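Local atomic coordinates of putative oxidoreductase (Klebsiella pneumoniae subsp. pneumoniae MGH 78578, PDB entry 3E82), a protein that probably acts as an NAD(P)-dependent oxidoreductase of the Gfo/Idh/MocA family, joining a nucleotide-binding Rossmann domain to a C-terminal alpha/beta domain. Residues A39-E44 with V55-E60; P82-A87 with R108-L113. All blocks are in the same frame, centred on the assembly; numbering follows the deposited sequence.

Interaction 1: A39-E44 with V55-E60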
loop_
_atom_site.group_PDB
_atom_site.type_symbol
_atom_site.label_atom_id
_atom_site.label_comp_id
_atom_site.label_asym_id
_atom_site.label_seq_id
_atom_site.Cartn_x
_atom_site.Cartn_y
_atom_site.Cartn_z
ATOM N N ALA B 39 8.014 -19.329 -37.122
ATOM C CA ALA B 39 6.714 -19.753 -37.633
ATOM C C ALA B 39 5.824 -18.516 -37.672
ATOM O O ALA B 39 5.565 -17.886 -36.637
ATOM C CB ALA B 39 6.099 -20.827 -36.746
ATOM N N SER B 40 5.391 -18.162 -38.879
ATOM C CA SER B 40 4.543 -17.001 -39.095
ATOM C C SER B 40 3.905 -17.103 -40.475
ATOM O O SER B 40 4.526 -17.599 -41.419
ATOM C CB SER B 40 5.370 -15.717 -39.006
ATOM O OG SER B 40 4.606 -14.580 -39.387
ATOM N N ARG B 41 2.667 -16.629 -40.579
ATOM C CA ARG B 41 1.914 -16.653 -41.830
ATOM C C ARG B 41 2.340 -15.520 -42.756
ATOM O O ARG B 41 1.910 -15.467 -43.911
ATOM C CB ARG B 41 0.412 -16.516 -41.552
ATOM C CG ARG B 41 -0.194 -17.632 -40.730
ATOM C CD ARG B 41 -0.112 -18.958 -41.455
ATOM N NE ARG B 41 -0.637 -20.059 -40.647
ATOM C CZ ARG B 41 -0.743 -21.315 -41.077
ATOM N NH1 ARG B 41 -0.361 -21.631 -42.312
ATOM N NH2 ARG B 41 -1.216 -22.257 -40.269
ATOM N N ASP B 42 3.177 -14.615 -42.248
ATOM C CA ASP B 42 3.643 -13.475 -43.032
ATOM C C ASP B 42 5.157 -13.500 -43.239
ATOM O O ASP B 42 5.898 -12.853 -42.498
ATOM C CB ASP B 42 3.258 -12.171 -42.335
ATOM C CG ASP B 42 3.505 -10.953 -43.200
ATOM O OD1 ASP B 42 4.239 -11.075 -44.201
ATOM O OD2 ASP B 42 2.975 -9.870 -42.876
ATOM N N GLU B 43 5.609 -14.231 -44.255
ATOM C CA GLU B 43 7.034 -14.339 -44.533
ATOM C C GLU B 43 7.716 -12.983 -44.681
ATOM O O GLU B 43 8.707 -12.709 -44.006
ATOM C CB GLU B 43 7.281 -15.172 -45.794
ATOM C CG GLU B 43 8.754 -15.265 -46.154
ATOM C CD GLU B 43 9.029 -16.157 -47.349
ATOM O OE1 GLU B 43 8.508 -15.860 -48.447
ATOM O OE2 GLU B 43 9.772 -17.153 -47.187
ATOM N N GLU B 44 7.183 -12.140 -45.557
ATOM C CA GLU B 44 7.756 -10.818 -45.788
ATOM C C GLU B 44 8.004 -10.020 -44.514
ATOM O O GLU B 44 9.062 -9.403 -44.362
ATOM C CB GLU B 44 6.863 -10.010 -46.730
ATOM C CG GLU B 44 6.989 -10.413 -48.193
ATOM C CD GLU B 44 5.948 -9.742 -49.074
ATOM O OE1 GLU B 44 4.761 -10.131 -48.999
ATOM O OE2 GLU B 44 6.311 -8.821 -49.835
ATOM N N VAL B 55 11.411 -19.305 -42.704
ATOM C CA VAL B 55 10.053 -19.129 -42.196
ATOM C C VAL B 55 9.151 -20.307 -42.526
ATOM O O VAL B 55 9.048 -20.714 -43.683
ATOM C CB VAL B 55 9.393 -17.862 -42.768
ATOM C CG1 VAL B 55 7.999 -17.698 -42.171
ATOM C CG2 VAL B 55 10.247 -16.647 -42.475
ATOM N N ILE B 56 8.499 -20.858 -41.507
ATOM C CA ILE B 56 7.580 -21.968 -41.705
ATOM C C ILE B 56 6.179 -21.474 -41.370
ATOM O O ILE B 56 5.926 -20.992 -40.263
ATOM C CB ILE B 56 7.923 -23.166 -40.804
ATOM C CG1 ILE B 56 9.309 -23.707 -41.160
ATOM C CG2 ILE B 56 6.872 -24.256 -40.966
ATOM C CD1 ILE B 56 9.711 -24.919 -40.336
ATOM N N ALA B 57 5.269 -21.597 -42.331
ATOM C CA ALA B 57 3.898 -21.138 -42.161
ATOM C C ALA B 57 3.176 -21.678 -40.931
ATOM O O ALA B 57 2.681 -20.898 -40.118
ATOM C CB ALA B 57 3.088 -21.447 -43.420
ATOM N N SER B 58 3.109 -22.998 -40.776
ATOM C CA SER B 58 2.397 -23.561 -39.630
ATOM C C SER B 58 3.244 -23.827 -38.388
ATOM O O SER B 58 4.362 -24.349 -38.474
ATOM C CB SER B 58 1.691 -24.860 -40.019
ATOM O OG SER B 58 2.624 -25.910 -40.167
ATOM N N PRO B 59 2.699 -23.486 -37.207
ATOM C CA PRO B 59 3.355 -23.668 -35.908
ATOM C C PRO B 59 3.707 -25.135 -35.672
ATOM O O PRO B 59 4.806 -25.456 -35.224
ATOM C CB PRO B 59 2.305 -23.170 -34.917
ATOM C CG PRO B 59 1.536 -22.164 -35.708
ATOM C CD PRO B 59 1.383 -22.846 -37.039
ATOM N N GLU B 60 2.760 -26.016 -35.986
ATOM C CA GLU B 60 2.938 -27.453 -35.808
ATOM C C GLU B 60 4.167 -27.969 -36.554
ATOM O O GLU B 60 4.970 -28.719 -36.001
ATOM C CB GLU B 60 1.696 -28.203 -36.299
ATOM C CG GLU B 60 0.378 -27.808 -35.625
ATOM C CD GLU B 60 0.007 -26.344 -35.846
ATOM O OE1 GLU B 60 0.219 -25.829 -36.967
ATOM O OE2 GLU B 60 -0.507 -25.707 -34.902
HETATM O O HOH W 1 11.981 -18.731 -45.513
#

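Interaction 2: P82-A87 with R108-L113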
loop_
_atom_site.group_PDB
_atom_site.type_symbol
_atom_site.label_atom_id
_atom_site.label_comp_id
_atom_site.label_asym_id
_atom_site.label_seq_id
_atom_site.Cartn_x
_atom_site.Cartn_y
_atom_site.Cartn_z
ATOM N N PRO B 82 -1.263 -25.946 -25.782
ATOM C CA PRO B 82 -1.237 -26.981 -26.820
ATOM C C PRO B 82 0.081 -27.093 -27.593
ATOM O O PRO B 82 0.551 -28.199 -27.846
ATOM C CB PRO B 82 -2.430 -26.617 -27.708
ATOM C CG PRO B 82 -2.612 -25.153 -27.486
ATOM C CD PRO B 82 -2.365 -24.995 -26.011
ATOM N N LEU B 83 0.681 -25.961 -27.964
ATOM C CA LEU B 83 1.950 -25.989 -28.695
ATOM C C LEU B 83 3.099 -26.494 -27.823
ATOM O O LEU B 83 4.006 -27.169 -28.313
ATOM C CB LEU B 83 2.294 -24.600 -29.247
ATOM C CG LEU B 83 1.497 -24.158 -30.477
ATOM C CD1 LEU B 83 1.780 -22.696 -30.799
ATOM C CD2 LEU B 83 1.875 -25.051 -31.654
ATOM N N ALA B 84 3.064 -26.159 -26.537
ATOM C CA ALA B 84 4.099 -26.603 -25.617
ATOM C C ALA B 84 3.964 -28.116 -25.519
ATOM O O ALA B 84 4.953 -28.845 -25.477
ATOM C CB ALA B 84 3.897 -25.965 -24.247
ATOM N N ARG B 85 2.719 -28.577 -25.495
ATOM C CA ARG B 85 2.427 -30.000 -25.409
ATOM C C ARG B 85 2.993 -30.724 -26.630
ATOM O O ARG B 85 3.640 -31.764 -26.506
ATOM C CB ARG B 85 0.914 -30.210 -25.346
ATOM C CG ARG B 85 0.491 -31.451 -24.600
ATOM C CD ARG B 85 -1.025 -31.536 -24.493
ATOM N NE ARG B 85 -1.452 -32.138 -23.233
ATOM C CZ ARG B 85 -1.660 -31.458 -22.109
ATOM N NH1 ARG B 85 -1.481 -30.144 -22.086
ATOM N NH2 ARG B 85 -2.049 -32.087 -21.007
ATOM N N LEU B 86 2.741 -30.158 -27.807
ATOM C CA LEU B 86 3.210 -30.736 -29.057
ATOM C C LEU B 86 4.735 -30.741 -29.119
ATOM O O LEU B 86 5.347 -31.730 -29.520
ATOM C CB LEU B 86 2.658 -29.940 -30.239
ATOM C CG LEU B 86 2.880 -30.589 -31.605
ATOM C CD1 LEU B 86 2.105 -31.902 -31.667
ATOM C CD2 LEU B 86 2.420 -29.654 -32.703
ATOM N N ALA B 87 5.344 -29.628 -28.724
ATOM C CA ALA B 87 6.799 -29.512 -28.733
ATOM C C ALA B 87 7.449 -30.572 -27.847
ATOM O O ALA B 87 8.382 -31.259 -28.270
ATOM C CB ALA B 87 7.213 -28.114 -28.271
ATOM N N ARG B 108 0.347 -28.092 -14.603
ATOM C CA ARG B 108 0.863 -29.284 -13.936
ATOM C C ARG B 108 1.076 -30.421 -14.922
ATOM O O ARG B 108 2.037 -31.186 -14.799
ATOM C CB ARG B 108 -0.083 -29.733 -12.818
ATOM C CG ARG B 108 -0.078 -28.798 -11.623
ATOM C CD ARG B 108 -0.824 -29.368 -10.422
ATOM N NE ARG B 108 -0.569 -28.569 -9.225
ATOM C CZ ARG B 108 -1.393 -27.648 -8.736
ATOM N NH1 ARG B 108 -2.552 -27.401 -9.332
ATOM N NH2 ARG B 108 -1.044 -26.950 -7.660
ATOM N N GLU B 109 0.183 -30.529 -15.902
ATOM C CA GLU B 109 0.304 -31.585 -16.896
ATOM C C GLU B 109 1.572 -31.374 -17.721
ATOM O O GLU B 109 2.304 -32.325 -17.978
ATOM C CB GLU B 109 -0.941 -31.625 -17.794
ATOM C CG GLU B 109 -2.231 -31.869 -17.006
ATOM C CD GLU B 109 -3.465 -32.030 -17.888
ATOM O OE1 GLU B 109 -3.551 -31.351 -18.941
ATOM O OE2 GLU B 109 -4.356 -32.825 -17.513
ATOM N N LEU B 110 1.844 -30.129 -18.110
ATOM C CA LEU B 110 3.048 -29.828 -18.885
ATOM C C LEU B 110 4.315 -30.132 -18.085
ATOM O O LEU B 110 5.272 -30.691 -18.619
ATOM C CB LEU B 110 3.054 -28.363 -19.341
ATOM C CG LEU B 110 1.983 -28.005 -20.374
ATOM C CD1 LEU B 110 2.182 -26.579 -20.847
ATOM C CD2 LEU B 110 2.070 -28.971 -21.567
ATOM N N ILE B 111 4.317 -29.767 -16.806
ATOM C CA ILE B 111 5.467 -30.030 -15.951
ATOM C C ILE B 111 5.753 -31.538 -15.932
ATOM O O ILE B 111 6.895 -31.963 -16.133
ATOM C CB ILE B 111 5.213 -29.507 -14.512
ATOM C CG1 ILE B 111 5.140 -27.970 -14.533
ATOM C CG2 ILE B 111 6.335 -29.963 -13.570
ATOM C CD1 ILE B 111 4.800 -27.337 -13.189
ATOM N N ALA B 112 4.711 -32.335 -15.717
ATOM C CA ALA B 112 4.840 -33.789 -15.682
ATOM C C ALA B 112 5.332 -34.324 -17.023
ATOM O O ALA B 112 6.177 -35.218 -17.071
ATOM C CB ALA B 112 3.501 -34.420 -15.334
ATOM N N LEU B 113 4.800 -33.770 -18.109
ATOM C CA LEU B 113 5.176 -34.198 -19.449
ATOM C C LEU B 113 6.648 -33.935 -19.749
ATOM O O LEU B 113 7.348 -34.812 -20.258
ATOM C CB LEU B 113 4.297 -33.500 -20.493
ATOM C CG LEU B 113 4.501 -33.905 -21.962
ATOM C CD1 LEU B 113 4.238 -35.406 -22.126
ATOM C CD2 LEU B 113 3.563 -33.103 -22.851
#

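Interaction 1: A39-E44 with V55-E60
Ala-39 and Ile-56 pair as parallel strand neighbours, their CA atoms 4.7 Å apart, and this is the tightly packed part of the contact. The carbonyl oxygen of Ile-56 receives two donors: the backbone N of Ser-40 in a hydrogen bond of 3.2 Å, bent to 139° at the hydrogen, and the CA-H of Ala-39, with CA 3.0 Å from that oxygen. Val-55 CG1, anti to the backbone N (chi1 -178°), meets Ser-40 O at 3.6 Å. The methyl of Ala-39, buried, reaches the CA of Pro-59 at 4.0 Å, where segment 55-60 turns from strand into helix. Both turns into helix carry side-chain caps: Asp-42 OD1 accepts from Lys-45 N, and Ser-58 OG weakly from Ala-61 N. Ser-40 OG accepts from the N of Asp-42, forming an ST turn that leads segment 39-44 out of its strand.

Toward solvent the contact becomes looser. The Arg-41 side chain bends at chi2 (-64°), which places CD 3.7 Å from Ala-57 O. Its guanidinium lies over the turn at Ala-57 and Ser-58. One face has Ala-57 O 3.4 Å above its plane, offset toward the rim; the poor angle from NE makes this packing, not a hydrogen bond. NH1 touches the Ala-57 methyl at 3.6 Å. At the other end, a water accepts from the N of Val-55 and donates to Glu-43 OE2, bridging the new helix and the incoming strand.

The segments join the two strands of the beta-alpha-beta unit formed by strand 33-39, helix 43-49 and strand 54-56, at the margin of the Rossmann sheet. Val-46 of the crossover helix meets Ser-40 and Val-55, Ile-13 of strand 8-13 meets Ala-39 and Pro-59, and Leu-83 of helix 80-89 packs against Pro-59.

Interaction 2: P82-A87 with R108-L113
Arg-85 and Glu-109 form the polar part of the contact, a salt bridge in which NH2 of Arg-85 donates to OE1 of Glu-109 at 2.7 Å. The bond is short but not straight, with 137° at the hydrogen. OE1 is met from above the carboxylate plane, and only one N-H...O bond joins the two groups, whose planes are 66° apart. CG of Arg-85 stands anti to the backbone N, and the chain bends at chi3, which places NE; beyond it, NH2 meets Glu-109.

The segments lie within helices 80-89 and 104-116; over residues 82-87 and 108-113 the axes are 10.3 Å apart and nearly parallel at 13°. Same-direction helices of this kind follow successive parallel strands of the Rossmann fold; here strand 93-96 lies between them in the chain.

Two contacts are apolar. The methyl of Ala-84 meets Leu-110 CD1 at 3.9 Å. Leu-113 crosses the arginine at about a right angle, its CD2 touching Arg-85 CG at 3.9 Å. The other branch of Leu-110, CD2, comes 3.8 Å from NH1 of Arg-85, a methyl in oblique van der Waals packing on the guanidinium. Toward the sheet, Ala-84 rests on Ile-73 and Val-96. Leu-110 also touches Phe-100 and Thr-101 in a loop.

From the N terminus, the chain leaves strand 33-39, runs through helix 43-49 and returns as strand 54-56, and interaction 1 closes that loop across ten residues. It is complete before interaction 2 opens: the chain goes on through helix 59-64 and strand 70-73 to helix 80-89, and interaction 2 closes a longer loop, of twenty residues, containing strand 93-96. The two lie in series, neither nested nor crossed, with centres about 22 Å apart. They meet where helix 59-64 faces helix 80-89: Pro-59 CB lies 3.8 Å from Leu-83 CD2, and Glu-60 CA packs on Leu-86. Within the probably nucleotide-binding Rossmann region, interaction 1 ties edge strand 54-56 to strand 33-39; interaction 2 pairs helices 80-89 and 104-116.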